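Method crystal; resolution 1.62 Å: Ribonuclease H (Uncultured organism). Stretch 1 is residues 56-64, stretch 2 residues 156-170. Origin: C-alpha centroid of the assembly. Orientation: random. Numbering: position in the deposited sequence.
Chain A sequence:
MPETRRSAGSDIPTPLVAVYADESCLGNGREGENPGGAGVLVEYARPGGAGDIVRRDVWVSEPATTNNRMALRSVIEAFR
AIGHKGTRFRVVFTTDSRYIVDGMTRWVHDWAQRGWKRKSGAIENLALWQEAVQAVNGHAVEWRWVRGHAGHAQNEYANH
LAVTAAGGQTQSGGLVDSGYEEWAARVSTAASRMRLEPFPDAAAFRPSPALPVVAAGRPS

Stretch 1 56-64: RDVWVSEPA
Stretch 2, residues 156-170: EYANHLAVTAAGGQT

A helix packed on a β-strand illustrates a general principle: the strand offers every second side chain, the helix every third or fourth, and the contact forms where the two periodicities meet. In this ribonuclease H, residues 56-62 run as an extended strand, with phi between -116° and -148° and psi between 128° and 164°, before the chain turns a corner at Pro63 and Ala64. Residues 156-168 form a regular α-helix, phi near -64° and psi near -41°, held by successive i to i+4 bonds such as Leu161 N to Tyr157 O (2.8 Å) and Ala165 N to Leu161 O (2.9 Å). Gly168 relaxes to -93°/-12°, and Gln169, with positive phi (51°/52°), breaks the helix; its N makes a last, weak bond to Ala165 O (2.9 Å). Thr170 then returns to an extended conformation (-116°/168°). Strand and helix run in broadly the same direction, crossing at -41° with a closest axial approach of 7.0 Å. In register, Ser61 CA lies closest to Ala166 CA, 5.4 Å apart.

Alternation is plain on the strand: Asp57, Trp59 and Ser61 point toward the helix, whereas Val58, Val60 and Glu62 point away. Tyr157, Leu161 and Ala165, spaced four apart, answer from the helix. At one end, Tyr157 (chi1 t) donates from OH to OD2 of Asp57 (chi1 m) over a short 2.6 Å, pairing a buried carboxylate with a hydroxyl. Asp57 OD2 also lies 3.7 Å from Leu161 CD2.

Trp59, chi1 68° (p) and chi2 90°, links the apolar centre to the segment beyond the helix. Trp59 CE3 lies 4.2 Å from CD2 of Leu161 (chi1 m, chi2 t), and Trp59 CD1 3.5 Å from Ala165 CB; Ala165 CB also lies 3.6 Å from Val60 O. At the ring edge, Trp59 NE1 donates to OG1 of Thr170 (chi1 p) at 2.9 Å, with an N-H...O angle of 145°, so the indole keeps a polar partner while its carbons pack on the helix.

Ser61 (chi1 p) completes the contact. Ser61 CB sits 3.2 Å from Ala165 O, and Ser61 OG donates to Thr170 O at 2.9 Å, tying the strand to the backbone just past the helix end. Gln169, chi1 and chi2 both m, starts sideways, but its end comes nearer the strand, reaching the Glu62-Pro63 junction. Together the two stretches bury 518 Å², counting both sides.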

# COMPACT_ATOMS: atom_id res chain seq x y z
N ARG A 56 -9.05 8.74 4.23
CA ARG A 56 -7.80 9.45 4.42
C ARG A 56 -6.76 9.02 3.36
O ARG A 56 -6.77 7.93 2.91
CB ARG A 56 -7.24 9.22 5.80
CG ARG A 56 -8.14 9.57 6.92
CD ARG A 56 -8.12 11.01 7.16
NE ARG A 56 -8.89 11.33 8.34
CZ ARG A 56 -10.16 11.65 8.31
NH1 ARG A 56 -10.79 11.76 7.16
NH2 ARG A 56 -10.79 11.93 9.42
N ASP A 57 -5.85 9.94 3.03
CA ASP A 57 -4.80 9.70 2.05
C ASP A 57 -3.42 9.77 2.67
O ASP A 57 -3.22 10.51 3.56
CB ASP A 57 -4.81 10.80 1.00
CG ASP A 57 -6.09 10.86 0.16
OD1 ASP A 57 -6.85 9.95 0.18
OD2 ASP A 57 -6.29 11.85 -0.55
N VAL A 58 -2.46 9.05 2.10
CA VAL A 58 -1.06 9.17 2.51
C VAL A 58 -0.14 8.95 1.31
O VAL A 58 -0.28 7.95 0.60
CB VAL A 58 -0.70 8.16 3.61
CG1 VAL A 58 -1.23 6.78 3.26
CG2 VAL A 58 0.80 8.13 3.83
N TRP A 59 0.79 9.87 1.07
CA TRP A 59 1.65 9.72 -0.08
C TRP A 59 3.09 10.11 0.22
O TRP A 59 3.36 10.82 1.15
CB TRP A 59 1.11 10.50 -1.30
CG TRP A 59 1.13 11.96 -1.16
CD1 TRP A 59 2.13 12.79 -1.50
CD2 TRP A 59 0.09 12.78 -0.64
NE1 TRP A 59 1.79 14.08 -1.24
CE2 TRP A 59 0.53 14.10 -0.72
CE3 TRP A 59 -1.18 12.53 -0.16
CZ2 TRP A 59 -0.22 15.14 -0.28
CZ3 TRP A 59 -1.93 13.57 0.26
CH2 TRP A 59 -1.45 14.86 0.20
N VAL A 60 3.98 9.60 -0.62
CA VAL A 60 5.37 9.97 -0.56
C VAL A 60 5.99 9.93 -1.94
O VAL A 60 5.43 9.38 -2.81
CB VAL A 60 6.16 9.06 0.31
CG1 VAL A 60 5.70 9.19 1.73
CG2 VAL A 60 6.07 7.67 -0.15
N SER A 61 7.14 10.55 -2.09
CA SER A 61 7.80 10.57 -3.38
C SER A 61 9.31 10.48 -3.25
O SER A 61 9.82 10.73 -2.21
CB SER A 61 7.43 11.82 -4.14
OG SER A 61 7.66 12.96 -3.40
N GLU A 62 9.96 10.10 -4.35
CA GLU A 62 11.41 10.12 -4.52
C GLU A 62 11.73 10.72 -5.88
O GLU A 62 11.00 10.52 -6.80
CB GLU A 62 12.00 8.73 -4.41
CG GLU A 62 11.92 8.19 -3.02
CD GLU A 62 12.38 6.77 -2.83
OE1 GLU A 62 12.86 6.16 -3.76
OE2 GLU A 62 12.25 6.29 -1.72
N PRO A 63 12.80 11.47 -5.98
CA PRO A 63 13.16 12.08 -7.25
C PRO A 63 13.81 11.19 -8.33
O PRO A 63 13.90 11.60 -9.47
CB PRO A 63 14.10 13.20 -6.84
CG PRO A 63 14.69 12.76 -5.63
CD PRO A 63 13.66 11.96 -4.91
N ALA A 64 14.35 10.07 -7.93
CA ALA A 64 14.93 9.11 -8.85
C ALA A 64 14.74 7.80 -8.16
O ALA A 64 15.26 7.60 -7.13
CB ALA A 64 16.37 9.39 -9.06
N GLU A 156 -7.70 3.54 -8.99
CA GLU A 156 -7.41 4.64 -9.88
C GLU A 156 -7.17 5.92 -9.14
O GLU A 156 -6.42 6.70 -9.60
CB GLU A 156 -8.40 4.77 -11.05
CG GLU A 156 -8.57 3.51 -11.85
CD GLU A 156 -8.62 3.68 -13.37
OE1 GLU A 156 -8.19 4.72 -13.85
OE2 GLU A 156 -9.15 2.83 -14.09
N TYR A 157 -7.85 6.13 -8.03
CA TYR A 157 -7.57 7.30 -7.22
C TYR A 157 -6.17 7.23 -6.65
O TYR A 157 -5.43 8.16 -6.63
CB TYR A 157 -8.59 7.50 -6.10
CG TYR A 157 -8.28 8.69 -5.24
CD1 TYR A 157 -7.85 8.57 -3.96
CD2 TYR A 157 -8.36 9.94 -5.76
CE1 TYR A 157 -7.52 9.65 -3.21
CE2 TYR A 157 -8.04 11.02 -5.03
CZ TYR A 157 -7.62 10.88 -3.75
OH TYR A 157 -7.31 11.95 -2.99
N ALA A 158 -5.82 6.04 -6.18
CA ALA A 158 -4.52 5.87 -5.57
C ALA A 158 -3.44 6.14 -6.58
O ALA A 158 -2.45 6.67 -6.25
CB ALA A 158 -4.36 4.49 -4.99
N ASN A 159 -3.68 5.73 -7.80
CA ASN A 159 -2.73 6.03 -8.86
C ASN A 159 -2.62 7.51 -9.09
O ASN A 159 -1.56 8.06 -9.28
CB ASN A 159 -3.11 5.34 -10.16
CG ASN A 159 -2.12 5.58 -11.26
OD1 ASN A 159 -1.08 5.03 -11.26
ND2 ASN A 159 -2.48 6.36 -12.18
N HIS A 160 -3.77 8.16 -9.04
CA HIS A 160 -3.78 9.59 -9.20
C HIS A 160 -2.94 10.22 -8.09
O HIS A 160 -2.25 11.16 -8.32
CB HIS A 160 -5.20 10.13 -9.12
CG HIS A 160 -5.30 11.53 -8.64
ND1 HIS A 160 -5.17 12.60 -9.47
CD2 HIS A 160 -5.55 12.03 -7.42
CE1 HIS A 160 -5.29 13.70 -8.77
NE2 HIS A 160 -5.54 13.38 -7.53
N LEU A 161 -3.06 9.70 -6.90
CA LEU A 161 -2.28 10.22 -5.81
C LEU A 161 -0.78 9.97 -6.03
O LEU A 161 0.02 10.77 -5.72
CB LEU A 161 -2.66 9.62 -4.46
CG LEU A 161 -3.86 10.00 -3.64
CD1 LEU A 161 -3.88 9.17 -2.39
CD2 LEU A 161 -3.81 11.43 -3.29
N ALA A 162 -0.45 8.79 -6.50
CA ALA A 162 0.94 8.45 -6.71
C ALA A 162 1.57 9.36 -7.73
O ALA A 162 2.63 9.77 -7.58
CB ALA A 162 1.06 7.04 -7.16
N VAL A 163 0.86 9.60 -8.80
CA VAL A 163 1.36 10.47 -9.86
C VAL A 163 1.50 11.89 -9.39
O VAL A 163 2.42 12.55 -9.72
CB VAL A 163 0.54 10.39 -11.14
CG1 VAL A 163 1.06 11.34 -12.19
CG2 VAL A 163 0.58 9.02 -11.67
N THR A 164 0.55 12.34 -8.60
CA THR A 164 0.63 13.67 -8.05
C THR A 164 1.85 13.79 -7.16
O THR A 164 2.52 14.75 -7.15
CB THR A 164 -0.63 13.97 -7.20
OG1 THR A 164 -1.78 14.00 -8.01
CG2 THR A 164 -0.49 15.26 -6.52
N ALA A 165 2.09 12.76 -6.37
CA ALA A 165 3.24 12.76 -5.50
C ALA A 165 4.54 12.81 -6.30
O ALA A 165 5.42 13.54 -5.98
CB ALA A 165 3.21 11.57 -4.60
N ALA A 166 4.62 12.04 -7.36
CA ALA A 166 5.80 12.01 -8.16
C ALA A 166 6.05 13.35 -8.83
O ALA A 166 7.13 13.81 -8.94
CB ALA A 166 5.67 11.00 -9.17
N GLY A 167 4.98 13.91 -9.34
CA GLY A 167 5.02 15.15 -10.09
C GLY A 167 5.43 16.34 -9.27
O GLY A 167 6.16 17.16 -9.71
N GLY A 168 4.89 16.40 -8.08
CA GLY A 168 5.14 17.51 -7.22
C GLY A 168 6.27 17.34 -6.26
O GLY A 168 6.65 18.24 -5.59
N GLN A 169 6.76 16.12 -6.15
CA GLN A 169 7.74 15.77 -5.17
C GLN A 169 7.33 16.22 -3.78
O GLN A 169 8.10 16.82 -3.09
CB GLN A 169 9.16 16.20 -5.54
CG GLN A 169 9.70 15.49 -6.76
CD GLN A 169 9.95 13.98 -6.58
OE1 GLN A 169 9.40 13.16 -7.26
NE2 GLN A 169 10.79 13.66 -5.68
N THR A 170 6.12 15.82 -3.38
CA THR A 170 5.57 16.11 -2.08
C THR A 170 5.35 14.83 -1.29
O THR A 170 5.43 13.78 -1.81
CB THR A 170 4.24 16.80 -2.14
OG1 THR A 170 3.31 16.01 -2.85
CG2 THR A 170 4.39 18.06 -2.89